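Local coordinates for protein Tv2483 (Treponema vincentii, PDB 6DET) that binds L-arginine with high selectivity as a treponemal lipoprotein of solute-binding family 3, probably delivering it to an ABC transporter, at residues E240-E243 and I247-F250; Y179-L182 and T186-A189; E243-T246 and S251-W254. All blocks are in the same frame, centred on the assembly; numbering follows the deposited sequence.

Interaction 1: E240-E243 and I247-F250; sequences EMNE and IPNF
Met241 and Ile247 meet at the bend between helix 228-243 and helix 246-255, and one backbone hydrogen bond joins them. Ile247 N donates to Met241 O over 3.0 Å with an N-H...O angle of 161°.

Apolar contacts flank this bond. With CG1 beside the backbone N (chi1 -74°), Ile247 directs its longer branch at the methionine, and CD1 lies 3.7 Å from Met241 CB. The two side chains cross at about a right angle. Met241 bends at its last torsion, which brings CE back to 4.0 Å from Ile247 CG1 and to the edge of the Phe250 ring, where CE2 is 4.4 Å away, a loose approach.

A polar atom set against a ring makes the third group. Asn242 OD1 lies 3.6 Å from Pro248 CD and 3.9 Å from Ile247 CG2, while its hydrogen bond goes to Ser260 OG. Met241 also packs on Glu68, Leu69 and Arg72 of helix 61-73, and Ile247 on Tyr61 of the same helix.

A single hydrogen bond thus gives the carbonyl of the buried Met241 its partner across the segments, while the rest of the contact between them is van der Waals and mostly apolar. Asn242 OD1 is the polar exception, and Ser260 satisfies it.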
loop_
_atom_site.group_PDB
_atom_site.type_symbol
_atom_site.label_atom_id
_atom_site.label_comp_id
_atom_site.label_asym_id
_atom_site.label_seq_id
_atom_site.Cartn_x
_atom_site.Cartn_y
_atom_site.Cartn_z
ATOM N N GLU A 240 5.192 -20.498 3.255
ATOM C CA GLU A 240 6.351 -21.240 2.779
ATOM C C GLU A 240 7.439 -20.281 2.319
ATOM O O GLU A 240 8.623 -20.471 2.624
ATOM C CB GLU A 240 5.923 -22.172 1.636
ATOM C CG GLU A 240 7.032 -23.016 0.998
ATOM C CD GLU A 240 6.538 -23.857 -0.193
ATOM O OE1 GLU A 240 6.414 -23.312 -1.311
ATOM O OE2 GLU A 240 6.260 -25.063 -0.009
ATOM N N MET A 241 7.045 -19.245 1.571
ATOM C CA MET A 241 8.007 -18.302 1.014
ATOM C C MET A 241 8.636 -17.434 2.096
ATOM O O MET A 241 9.732 -16.893 1.890
ATOM C CB MET A 241 7.325 -17.398 -0.031
ATOM C CG MET A 241 6.961 -18.105 -1.299
ATOM S SD MET A 241 5.855 -17.137 -2.363
ATOM C CE MET A 241 6.858 -15.703 -2.650
ATOM N N ASN A 242 7.960 -17.269 3.234
ATOM C CA ASN A 242 8.535 -16.482 4.320
ATOM C C ASN A 242 9.476 -17.329 5.153
ATOM O O ASN A 242 10.572 -16.880 5.505
ATOM C CB ASN A 242 7.434 -15.896 5.198
ATOM C CG ASN A 242 7.924 -14.723 6.017
ATOM O OD1 ASN A 242 8.354 -13.718 5.460
ATOM N ND2 ASN A 242 7.892 -14.854 7.341
ATOM N N GLU A 243 9.059 -18.561 5.470
ATOM C CA GLU A 243 9.889 -19.444 6.288
ATOM C C GLU A 243 11.168 -19.821 5.567
ATOM O O GLU A 243 12.214 -19.967 6.206
ATOM C CB GLU A 243 9.118 -20.707 6.659
ATOM C CG GLU A 243 9.979 -21.822 7.280
ATOM C CD GLU A 243 10.682 -21.381 8.526
ATOM O OE1 GLU A 243 10.162 -20.459 9.168
ATOM O OE2 GLU A 243 11.731 -21.981 8.881
ATOM N N ILE A 247 10.976 -14.395 0.928
ATOM C CA ILE A 247 10.376 -13.074 1.085
ATOM C C ILE A 247 11.304 -12.193 1.920
ATOM O O ILE A 247 11.548 -11.033 1.539
ATOM C CB ILE A 247 8.959 -13.171 1.674
ATOM C CG1 ILE A 247 8.016 -13.696 0.594
ATOM C CG2 ILE A 247 8.481 -11.788 2.128
ATOM C CD1 ILE A 247 6.569 -13.963 1.024
ATOM N N PRO A 248 11.864 -12.683 3.036
ATOM C CA PRO A 248 12.875 -11.883 3.748
ATOM C C PRO A 248 13.979 -11.379 2.843
ATOM O O PRO A 248 14.447 -10.246 2.996
ATOM C CB PRO A 248 13.398 -12.869 4.800
ATOM C CG PRO A 248 12.167 -13.690 5.147
ATOM C CD PRO A 248 11.492 -13.890 3.807
ATOM N N ASN A 249 14.416 -12.200 1.900
ATOM C CA ASN A 249 15.465 -11.771 0.997
ATOM C C ASN A 249 14.950 -10.782 -0.040
ATOM O O ASN A 249 15.687 -9.868 -0.417
ATOM C CB ASN A 249 16.120 -12.982 0.344
ATOM C CG ASN A 249 17.111 -13.654 1.273
ATOM O OD1 ASN A 249 17.564 -13.047 2.249
ATOM N ND2 ASN A 249 17.438 -14.905 0.993
ATOM N N PHE A 250 13.697 -10.913 -0.486
ATOM C CA PHE A 250 13.093 -9.835 -1.275
ATOM C C PHE A 250 13.089 -8.539 -0.476
ATOM O O PHE A 250 13.323 -7.456 -1.019
ATOM C CB PHE A 250 11.643 -10.155 -1.679
ATOM C CG PHE A 250 11.463 -11.251 -2.744
ATOM C CD1 PHE A 250 12.421 -11.520 -3.715
ATOM C CD2 PHE A 250 10.272 -11.979 -2.774
ATOM C CE1 PHE A 250 12.203 -12.508 -4.683
ATOM C CE2 PHE A 250 10.066 -12.959 -3.723
ATOM C CZ PHE A 250 11.032 -13.222 -4.674
#

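Interaction 2: Y179-L182 and T186-A189; sequences YEAL and TCDA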
loop_
_atom_site.group_PDB
_atom_site.type_symbol
_atom_site.label_atom_id
_atom_site.label_comp_id
_atom_site.label_asym_id
_atom_site.label_seq_id
_atom_site.Cartn_x
_atom_site.Cartn_y
_atom_site.Cartn_z
ATOM N N TYR A 179 3.747 15.663 -4.000
ATOM C CA TYR A 179 4.994 16.415 -3.869
ATOM C C TYR A 179 4.981 17.658 -4.736
ATOM O O TYR A 179 5.587 18.676 -4.370
ATOM C CB TYR A 179 6.187 15.517 -4.212
ATOM C CG TYR A 179 6.509 14.551 -3.100
ATOM C CD1 TYR A 179 7.280 14.957 -2.022
ATOM C CD2 TYR A 179 6.044 13.234 -3.129
ATOM C CE1 TYR A 179 7.573 14.109 -1.004
ATOM C CE2 TYR A 179 6.334 12.352 -2.083
ATOM C CZ TYR A 179 7.105 12.812 -1.024
ATOM O OH TYR A 179 7.423 12.000 0.034
ATOM N N GLU A 180 4.287 17.602 -5.872
ATOM C CA GLU A 180 4.169 18.785 -6.724
ATOM C C GLU A 180 3.400 19.889 -6.016
ATOM O O GLU A 180 3.766 21.067 -6.110
ATOM C CB GLU A 180 3.470 18.433 -8.033
ATOM C CG GLU A 180 4.288 17.582 -8.971
ATOM C CD GLU A 180 3.448 16.978 -10.081
ATOM O OE1 GLU A 180 2.288 17.412 -10.264
ATOM O OE2 GLU A 180 3.951 16.064 -10.766
ATOM N N ALA A 181 2.314 19.536 -5.328
ATOM C CA ALA A 181 1.561 20.538 -4.582
ATOM C C ALA A 181 2.391 21.070 -3.422
ATOM O O ALA A 181 2.330 22.263 -3.102
ATOM C CB ALA A 181 0.247 19.940 -4.084
ATOM N N LEU A 182 3.194 20.200 -2.802
ATOM C CA LEU A 182 4.065 20.632 -1.716
ATOM C C LEU A 182 5.135 21.588 -2.226
ATOM O O LEU A 182 5.429 22.603 -1.579
ATOM C CB LEU A 182 4.703 19.417 -1.027
ATOM C CG LEU A 182 5.391 19.694 0.310
ATOM C CD1 LEU A 182 4.404 20.261 1.318
ATOM C CD2 LEU A 182 6.057 18.452 0.862
ATOM N N THR A 186 0.470 24.746 -3.193
ATOM C CA THR A 186 -0.938 24.372 -3.256
ATOM C C THR A 186 -1.396 23.746 -1.948
ATOM O O THR A 186 -2.586 23.782 -1.610
ATOM C CB THR A 186 -1.129 23.404 -4.428
ATOM O OG1 THR A 186 -0.845 24.103 -5.648
ATOM C CG2 THR A 186 -2.536 22.822 -4.473
ATOM N N CYS A 187 -0.467 23.150 -1.216
ATOM C CA CYS A 187 -0.733 22.653 0.124
ATOM C C CYS A 187 0.486 22.955 0.980
ATOM O O CYS A 187 1.565 23.253 0.469
ATOM C CB CYS A 187 -1.027 21.161 0.123
ATOM S SG CYS A 187 0.393 20.183 -0.368
ATOM N N ASP A 188 0.302 22.861 2.296
ATOM C CA ASP A 188 1.362 23.086 3.271
ATOM C C ASP A 188 2.009 21.800 3.754
ATOM O O ASP A 188 3.114 21.842 4.309
ATOM C CB ASP A 188 0.804 23.822 4.487
ATOM C CG ASP A 188 0.096 25.099 4.114
ATOM O OD1 ASP A 188 0.814 26.066 3.823
ATOM O OD2 ASP A 188 -1.156 25.127 4.136
ATOM N N ALA A 189 1.332 20.676 3.580
ATOM C CA ALA A 189 1.848 19.385 3.993
ATOM C C ALA A 189 1.143 18.314 3.180
ATOM O O ALA A 189 0.101 18.573 2.570
ATOM C CB ALA A 189 1.620 19.140 5.472
#
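This contact is the turn of an alpha-to-beta connection: helix 175-184 ends and the chain doubles back through 186-189 into strand 189-193 of the large mixed sheet, within a family 3 solute-binding fold. The carbonyl of Ala181, near the helix end, receives two weak backbone bonds. Thr186 N comes to 3.1 Å from Ala181 O but at a bent N-H...O angle of 120°, whereas Cys187 N is straighter, 161°, yet longer at 3.5 Å from the same oxygen.

Side chains close the inside of the turn. Ala181 CB meets Thr186 CB at 3.7 Å and Cys187 SG at the same distance, so one methyl group serves both residues. The thiol reaches it because chi1 of 66° places SG between the backbone N and carbonyl carbon of Cys187. Farther in, Cys187 touches Thr144 and Ala146 of strand 143-148, and Asp188 OD2 accepts from Thr144 N, tying the returning chain to the neighbouring strand. Leu182, which also packs on Val127, Leu129 and Ile190, extends one branch over the strand entry: its CD1 lies 3.8 Å from Ala189 CA and 3.6 Å from Asp188 O.

Interaction 3: E243-T246 and S251-W254; sequences EDET and SRKW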
loop_
_atom_site.group_PDB
_atom_site.type_symbol
_atom_site.label_atom_id
_atom_site.label_comp_id
_atom_site.label_asym_id
_atom_site.label_seq_id
_atom_site.Cartn_x
_atom_site.Cartn_y
_atom_site.Cartn_z
ATOM N N GLU A 243 9.059 -18.561 5.470
ATOM C CA GLU A 243 9.889 -19.444 6.288
ATOM C C GLU A 243 11.168 -19.821 5.567
ATOM O O GLU A 243 12.214 -19.967 6.206
ATOM C CB GLU A 243 9.118 -20.707 6.659
ATOM C CG GLU A 243 9.979 -21.822 7.280
ATOM C CD GLU A 243 10.682 -21.381 8.526
ATOM O OE1 GLU A 243 10.162 -20.459 9.168
ATOM O OE2 GLU A 243 11.731 -21.981 8.881
ATOM N N ASP A 244 11.107 -20.004 4.241
ATOM C CA ASP A 244 12.277 -20.434 3.492
ATOM C C ASP A 244 13.150 -19.263 3.058
ATOM O O ASP A 244 14.098 -19.473 2.299
ATOM C CB ASP A 244 11.887 -21.310 2.286
ATOM C CG ASP A 244 11.301 -20.541 1.098
ATOM O OD1 ASP A 244 11.355 -19.301 1.062
ATOM O OD2 ASP A 244 10.813 -21.233 0.152
ATOM N N GLU A 245 12.854 -18.056 3.537
ATOM C CA GLU A 245 13.678 -16.844 3.438
ATOM C C GLU A 245 13.554 -16.167 2.081
ATOM O O GLU A 245 14.254 -15.155 1.848
ATOM C CB GLU A 245 15.164 -17.100 3.729
ATOM C CG GLU A 245 15.455 -17.241 5.222
ATOM C CD GLU A 245 15.257 -15.929 5.977
ATOM O OE1 GLU A 245 15.849 -14.913 5.558
ATOM O OE2 GLU A 245 14.505 -15.910 6.977
ATOM N N THR A 246 12.689 -16.650 1.189
ATOM C CA THR A 246 12.516 -15.978 -0.102
ATOM C C THR A 246 11.998 -14.560 0.094
ATOM O O THR A 246 12.526 -13.602 -0.490
ATOM C CB THR A 246 11.562 -16.773 -0.995
ATOM O OG1 THR A 246 12.090 -18.085 -1.210
ATOM C CG2 THR A 246 11.399 -16.098 -2.351
ATOM N N SER A 251 12.750 -8.619 0.811
ATOM C CA SER A 251 12.730 -7.415 1.635
ATOM C C SER A 251 14.118 -6.790 1.739
ATOM O O SER A 251 14.267 -5.559 1.683
ATOM C CB SER A 251 12.191 -7.759 3.022
ATOM O OG SER A 251 12.179 -6.617 3.864
ATOM N N ARG A 252 15.149 -7.621 1.917
ATOM C CA ARG A 252 16.513 -7.101 2.006
ATOM C C ARG A 252 16.910 -6.435 0.695
ATOM O O ARG A 252 17.541 -5.376 0.692
ATOM C CB ARG A 252 17.486 -8.230 2.375
ATOM C CG ARG A 252 17.215 -8.843 3.755
ATOM C CD ARG A 252 18.290 -9.836 4.197
ATOM N NE ARG A 252 18.046 -10.268 5.565
ATOM C CZ ARG A 252 17.454 -11.414 5.907
ATOM N NH1 ARG A 252 17.053 -12.272 4.975
ATOM N NH2 ARG A 252 17.266 -11.713 7.189
ATOM N N LYS A 253 16.509 -7.029 -0.427
ATOM C CA LYS A 253 16.743 -6.433 -1.743
ATOM C C LYS A 253 16.148 -5.037 -1.843
ATOM O O LYS A 253 16.806 -4.097 -2.320
ATOM C CB LYS A 253 16.147 -7.337 -2.819
ATOM C CG LYS A 253 16.166 -6.794 -4.252
ATOM C CD LYS A 253 15.262 -7.686 -5.143
ATOM C CE LYS A 253 15.072 -7.165 -6.555
ATOM N NZ LYS A 253 14.158 -8.074 -7.308
ATOM N N TRP A 254 14.891 -4.882 -1.431
ATOM C CA TRP A 254 14.159 -3.645 -1.697
ATOM C C TRP A 254 14.271 -2.607 -0.578
ATOM O O TRP A 254 14.174 -1.399 -0.854
ATOM C CB TRP A 254 12.684 -3.963 -1.940
ATOM C CG TRP A 254 12.450 -4.630 -3.254
ATOM C CD1 TRP A 254 12.127 -5.935 -3.467
ATOM C CD2 TRP A 254 12.559 -4.024 -4.550
ATOM N NE1 TRP A 254 12.012 -6.178 -4.818
ATOM C CE2 TRP A 254 12.276 -5.016 -5.502
ATOM C CE3 TRP A 254 12.864 -2.739 -4.990
ATOM C CZ2 TRP A 254 12.281 -4.756 -6.879
ATOM C CZ3 TRP A 254 12.876 -2.489 -6.353
ATOM C CH2 TRP A 254 12.591 -3.491 -7.273
#
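Glu245 and Arg252 form a salt bridge over the first turns of helix 246-255, between the residue at its N-cap position and a side chain seven positions on. Arg252 NH1 donates to Glu245 OE1 over 3.0 Å with an N-H...O angle of 173°. The oxygen sits at the edge of the guanidinium, only 3° out of its plane, and the hydrogen arrives nearly along the C-O axis of the carboxylate. The two flat groups are nevertheless turned 36° against each other, and Arg252 NH2 is 3.9 Å from Glu245 OE1, so this is a one-point bridge and not a paired, two-bond one.

Chain shape explains the meeting. Arg252 runs extended from CG to NE, carrying its guanidinium back along the helix, while Glu245 folds at chi2 to turn its carboxylate toward it. Arg252 NH1 also donates to Asn249 OD1, which helps to position that nitrogen.

Behind this pair, Asp244 OD1 closes an Asx turn around Glu245 by accepting from Thr246 N at 3.0 Å. The same oxygen takes the Thr246 OG1 hydrogen at 2.7 Å, from above the carboxylate plane. Asp244 OD2 in turn pairs with Arg72 of helix 61-73.

Glu245 is poorly ordered and both partners of the bridge touch crystal neighbours, so its strength in solution is uncertain. Asp244 OD1, gripped by both Thr246 N and Thr246 OG1 at the start of helix 246-255, would probably interact favourably with the helix dipole.

Along the chain, interaction 2 comes first and closes before interactions 1 and 3 open. These two both begin at the end of helix 228-243, share Glu243 and helix 246-255, and have centres about 4 Å apart; they touch where Met241 O lies 3.4 Å from Thr246 CB. Together they describe one corner where helix 228-243 turns into helix 246-255, with interaction 1 its buried side and interaction 3 its surface side, both linked to helix 61-73. Interaction 2 is about 37 Å from interaction 1 and 35 Å from interaction 3, centre to centre. The corner and interaction 2 thus lie far apart, on opposite sides of the chain's centre, while bound arginine occupies a pocket between them.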